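Putative diflavin flavoprotein A 3 (Synechocystis sp., PDB 6H0C) probably passes electrons from NADH to oxygen, reducing it to water, and is represented here by its flavodiiron core of metallo-beta-lactamase-like and flavodoxin-like domains. Local coordinates at residues Phe184-Arg195 with Pro231-Leu240. Residues are numbered along the deposited sequence; the frame is centred on the assembly and turned at random.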
loop_
_atom_site.group_PDB
_atom_site.type_symbol
_atom_site.label_atom_id
_atom_site.label_comp_id
_atom_site.label_asym_id
_atom_site.label_seq_id
_atom_site.Cartn_x
_atom_site.Cartn_y
_atom_site.Cartn_z
ATOM N N PHE A 184 1.180 -9.413 -20.515
ATOM C CA PHE A 184 2.578 -9.340 -20.141
ATOM C C PHE A 184 3.189 -8.016 -20.577
ATOM O O PHE A 184 2.579 -7.258 -21.320
ATOM C CB PHE A 184 3.351 -10.508 -20.737
ATOM C CG PHE A 184 3.151 -11.794 -19.997
ATOM C CD1 PHE A 184 2.113 -12.650 -20.335
ATOM C CD2 PHE A 184 4.003 -12.147 -18.958
ATOM C CE1 PHE A 184 1.925 -13.841 -19.651
ATOM C CE2 PHE A 184 3.821 -13.333 -18.267
ATOM C CZ PHE A 184 2.779 -14.184 -18.615
ATOM N N ASP A 185 4.404 -7.749 -20.114
ATOM C CA ASP A 185 4.999 -6.429 -20.249
ATOM C C ASP A 185 6.063 -6.324 -21.349
ATOM O O ASP A 185 7.140 -5.773 -21.107
ATOM C CB ASP A 185 5.614 -6.013 -18.900
ATOM C CG ASP A 185 6.826 -6.858 -18.519
ATOM O OD1 ASP A 185 6.899 -8.036 -18.940
ATOM O OD2 ASP A 185 7.717 -6.340 -17.807
ATOM N N GLU A 186 5.791 -6.828 -22.552
ATOM C CA GLU A 186 6.780 -6.642 -23.618
ATOM C C GLU A 186 6.862 -5.174 -23.979
ATOM O O GLU A 186 5.838 -4.519 -24.171
ATOM C CB GLU A 186 6.462 -7.454 -24.865
ATOM C CG GLU A 186 7.583 -7.354 -25.895
ATOM C CD GLU A 186 7.562 -8.493 -26.899
ATOM O OE1 GLU A 186 8.652 -9.025 -27.224
ATOM O OE2 GLU A 186 6.454 -8.854 -27.365
ATOM N N GLY A 187 8.087 -4.666 -24.069
ATOM C CA GLY A 187 8.314 -3.252 -24.296
ATOM C C GLY A 187 8.666 -2.573 -22.988
ATOM O O GLY A 187 7.923 -2.658 -22.008
ATOM N N TRP A 188 9.809 -1.900 -22.961
ATOM C CA TRP A 188 10.227 -1.215 -21.752
ATOM C C TRP A 188 9.662 0.204 -21.649
ATOM O O TRP A 188 9.078 0.576 -20.635
ATOM C CB TRP A 188 11.753 -1.156 -21.664
ATOM C CG TRP A 188 12.170 -0.282 -20.538
ATOM C CD1 TRP A 188 12.596 1.002 -20.619
ATOM C CD2 TRP A 188 12.137 -0.609 -19.144
ATOM N NE1 TRP A 188 12.850 1.496 -19.365
ATOM C CE2 TRP A 188 12.576 0.527 -18.440
ATOM C CE3 TRP A 188 11.789 -1.755 -18.426
ATOM C CZ2 TRP A 188 12.684 0.552 -17.046
ATOM C CZ3 TRP A 188 11.889 -1.726 -17.041
ATOM C CH2 TRP A 188 12.337 -0.582 -16.368
ATOM N N THR A 189 9.850 0.996 -22.698
ATOM C CA THR A 189 9.539 2.420 -22.653
ATOM C C THR A 189 8.058 2.743 -22.386
ATOM O O THR A 189 7.754 3.674 -21.642
ATOM C CB THR A 189 9.992 3.101 -23.960
ATOM O OG1 THR A 189 11.425 3.172 -23.969
ATOM C CG2 THR A 189 9.428 4.504 -24.076
ATOM N N ILE A 190 7.138 1.975 -22.960
ATOM C CA ILE A 190 5.715 2.256 -22.756
ATOM C C ILE A 190 5.287 2.193 -21.281
ATOM O O ILE A 190 4.306 2.826 -20.901
ATOM C CB ILE A 190 4.815 1.296 -23.559
ATOM C CG1 ILE A 190 5.145 -0.150 -23.226
ATOM C CG2 ILE A 190 4.974 1.525 -25.051
ATOM C CD1 ILE A 190 4.641 -1.115 -24.267
ATOM N N TYR A 191 6.011 1.436 -20.458
ATOM C CA TYR A 191 5.649 1.302 -19.038
ATOM C C TYR A 191 6.560 2.085 -18.086
ATOM O O TYR A 191 6.299 2.130 -16.885
ATOM C CB TYR A 191 5.658 -0.173 -18.608
ATOM C CG TYR A 191 4.693 -1.048 -19.370
ATOM C CD1 TYR A 191 3.322 -0.914 -19.208
ATOM C CD2 TYR A 191 5.155 -2.016 -20.239
ATOM C CE1 TYR A 191 2.441 -1.714 -19.903
ATOM C CE2 TYR A 191 4.283 -2.822 -20.937
ATOM C CZ TYR A 191 2.930 -2.669 -20.767
ATOM O OH TYR A 191 2.067 -3.478 -21.469
ATOM N N GLN A 192 7.629 2.680 -18.616
ATOM C CA GLN A 192 8.627 3.351 -17.783
ATOM C C GLN A 192 8.016 4.441 -16.874
ATOM O O GLN A 192 8.211 4.415 -15.647
ATOM C CB GLN A 192 9.742 3.941 -18.667
ATOM C CG GLN A 192 10.368 5.241 -18.139
ATOM C CD GLN A 192 11.321 5.029 -16.962
ATOM O OE1 GLN A 192 12.104 4.075 -16.940
ATOM N NE2 GLN A 192 11.259 5.929 -15.981
ATOM N N GLU A 193 7.271 5.378 -17.461
ATOM C CA GLU A 193 6.707 6.479 -16.676
ATOM C C GLU A 193 5.722 5.975 -15.629
ATOM O O GLU A 193 5.747 6.419 -14.480
ATOM C CB GLU A 193 6.015 7.510 -17.570
ATOM C CG GLU A 193 5.602 8.781 -16.810
ATOM C CD GLU A 193 4.639 9.690 -17.590
ATOM O OE1 GLU A 193 4.024 9.227 -18.584
ATOM O OE2 GLU A 193 4.495 10.872 -17.192
ATOM N N ASP A 194 4.848 5.054 -16.021
ATOM C CA ASP A 194 3.902 4.466 -15.074
ATOM C C ASP A 194 4.608 3.772 -13.901
ATOM O O ASP A 194 4.206 3.918 -12.741
ATOM C CB ASP A 194 2.989 3.477 -15.791
ATOM C CG ASP A 194 2.115 4.155 -16.819
ATOM O OD1 ASP A 194 2.058 3.663 -17.966
ATOM O OD2 ASP A 194 1.499 5.188 -16.475
ATOM N N ARG A 195 5.661 3.022 -14.201
ATOM C CA ARG A 195 6.366 2.266 -13.174
ATOM C C ARG A 195 7.108 3.186 -12.197
ATOM O O ARG A 195 7.120 2.933 -10.988
ATOM C CB ARG A 195 7.324 1.266 -13.827
ATOM C CG ARG A 195 6.597 0.030 -14.351
ATOM C CD ARG A 195 7.476 -0.796 -15.256
ATOM N NE ARG A 195 6.914 -2.130 -15.422
ATOM C CZ ARG A 195 7.309 -3.004 -16.343
ATOM N NH1 ARG A 195 8.276 -2.678 -17.202
ATOM N NH2 ARG A 195 6.735 -4.202 -16.409
ATOM N N PRO A 231 0.464 -5.119 -16.072
ATOM C CA PRO A 231 0.909 -6.362 -16.704
ATOM C C PRO A 231 1.773 -7.183 -15.767
ATOM O O PRO A 231 2.361 -6.639 -14.825
ATOM C CB PRO A 231 1.731 -5.872 -17.896
ATOM C CG PRO A 231 2.265 -4.555 -17.446
ATOM C CD PRO A 231 1.146 -3.940 -16.631
ATOM N N LEU A 232 1.848 -8.482 -16.016
ATOM C CA LEU A 232 2.826 -9.302 -15.321
ATOM C C LEU A 232 4.218 -8.863 -15.764
ATOM O O LEU A 232 4.398 -8.389 -16.889
ATOM C CB LEU A 232 2.591 -10.793 -15.587
ATOM C CG LEU A 232 1.447 -11.381 -14.752
ATOM C CD1 LEU A 232 0.092 -10.965 -15.319
ATOM C CD2 LEU A 232 1.559 -12.883 -14.647
ATOM N N VAL A 233 5.191 -8.999 -14.869
ATOM C CA VAL A 233 6.535 -8.509 -15.131
ATOM C C VAL A 233 7.443 -9.671 -15.503
ATOM O O VAL A 233 7.915 -10.414 -14.633
ATOM C CB VAL A 233 7.111 -7.759 -13.901
ATOM C CG1 VAL A 233 8.421 -7.069 -14.269
ATOM C CG2 VAL A 233 6.092 -6.754 -13.363
ATOM N N ARG A 234 7.669 -9.841 -16.803
ATOM C CA ARG A 234 8.576 -10.880 -17.275
ATOM C C ARG A 234 9.729 -10.284 -18.083
ATOM O O ARG A 234 10.908 -10.500 -17.783
ATOM C CB ARG A 234 7.825 -11.913 -18.115
ATOM C CG ARG A 234 8.732 -13.020 -18.648
ATOM C CD ARG A 234 7.924 -14.206 -19.120
ATOM N NE ARG A 234 7.286 -14.898 -18.005
ATOM C CZ ARG A 234 6.265 -15.741 -18.139
ATOM N NH1 ARG A 234 5.771 -15.993 -19.346
ATOM N NH2 ARG A 234 5.736 -16.331 -17.072
ATOM N N TYR A 235 9.376 -9.514 -19.100
ATOM C CA TYR A 235 10.366 -8.939 -19.986
ATOM C C TYR A 235 11.104 -7.776 -19.345
ATOM O O TYR A 235 12.267 -7.527 -19.667
ATOM C CB TYR A 235 9.693 -8.511 -21.283
ATOM C CG TYR A 235 8.994 -9.670 -21.933
ATOM C CD1 TYR A 235 9.722 -10.658 -22.583
ATOM C CD2 TYR A 235 7.613 -9.798 -21.877
ATOM C CE1 TYR A 235 9.098 -11.734 -23.177
ATOM C CE2 TYR A 235 6.979 -10.873 -22.470
ATOM C CZ TYR A 235 7.732 -11.838 -23.120
ATOM O OH TYR A 235 7.119 -12.917 -23.715
ATOM N N GLY A 236 10.441 -7.077 -18.427
ATOM C CA GLY A 236 11.067 -5.948 -17.756
ATOM C C GLY A 236 11.575 -6.244 -16.356
ATOM O O GLY A 236 11.938 -5.324 -15.616
ATOM N N LEU A 237 11.612 -7.527 -15.995
ATOM C CA LEU A 237 11.894 -7.929 -14.619
ATOM C C LEU A 237 13.258 -7.425 -14.127
ATOM O O LEU A 237 13.333 -6.716 -13.119
ATOM C CB LEU A 237 11.808 -9.454 -14.479
ATOM C CG LEU A 237 11.842 -10.016 -13.046
ATOM C CD1 LEU A 237 11.163 -11.375 -12.951
ATOM C CD2 LEU A 237 13.276 -10.107 -12.528
ATOM N N ARG A 238 14.328 -7.766 -14.836
ATOM C CA ARG A 238 15.660 -7.360 -14.384
ATOM C C ARG A 238 15.826 -5.851 -14.403
ATOM O O ARG A 238 16.322 -5.260 -13.439
ATOM C CB ARG A 238 16.757 -8.022 -15.227
ATOM C CG ARG A 238 16.930 -9.490 -14.894
ATOM C CD ARG A 238 18.065 -10.115 -15.674
ATOM N NE ARG A 238 18.134 -11.557 -15.452
ATOM C CZ ARG A 238 19.107 -12.338 -15.914
ATOM N NH1 ARG A 238 20.102 -11.820 -16.624
ATOM N NH2 ARG A 238 19.085 -13.641 -15.665
ATOM N N GLU A 239 15.392 -5.226 -15.489
ATOM C CA GLU A 239 15.589 -3.799 -15.632
ATOM C C GLU A 239 14.789 -3.044 -14.580
ATOM O O GLU A 239 15.276 -2.079 -14.006
ATOM C CB GLU A 239 15.205 -3.341 -17.029
ATOM C CG GLU A 239 15.564 -1.912 -17.317
ATOM C CD GLU A 239 15.577 -1.611 -18.812
ATOM O OE1 GLU A 239 16.039 -0.513 -19.178
ATOM O OE2 GLU A 239 15.126 -2.463 -19.618
ATOM N N LEU A 240 13.568 -3.487 -14.309
ATOM C CA LEU A 240 12.755 -2.797 -13.316
ATOM C C LEU A 240 13.357 -3.002 -11.931
ATOM O O LEU A 240 13.353 -2.089 -11.103
ATOM C CB LEU A 240 11.301 -3.282 -13.346
ATOM C CG LEU A 240 10.354 -2.630 -12.325
ATOM C CD1 LEU A 240 10.385 -1.106 -12.417
ATOM C CD2 LEU A 240 8.924 -3.158 -12.486
#
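The carboxylate of buried D185 fills the turn that leads into helix 237-253 and collects its backbone N-H groups. OD1 takes two of them: Y235 N, 2.9 Å away on the syn side, and R234 N, 2.9 Å away but 43° out of the carboxylate plane. OD2 accepts G236 N on its syn side, while its anti side receives R195 NH2 at 2.7 Å, a salt bridge lying near the guanidinium plane. Aspartate suits this place because its short side chain, with CG between the backbone N and carbonyl carbon (chi1 68°), brings both oxygens to the turn. G236, at the N-cap, has no side chain, and D185 OD2 and R195 NH1 come close on the side where one would point. The extended chain of R195 crosses L240, whose CD2 lies over one guanidinium face, 3.7 Å from NE. The broad indole of W188 carries E239's carboxylate, nearly parallel to the ring, together with E239 CG, which makes a CH-pi contact with the six-membered ring. F184 CE2 sits over the centre of the R234 guanidinium, 3.4 Å from CZ, the planes tilted by 36°; R234 NE hydrogen-bonds to T224 OG1. The flat ring of Y191 gives P231 CG a face for a CH-pi contact. Four donors on one buried carboxylate, including a paired arginine, would probably favour its ionised form and tie this metallo-beta-lactamase-like loop to the helix start.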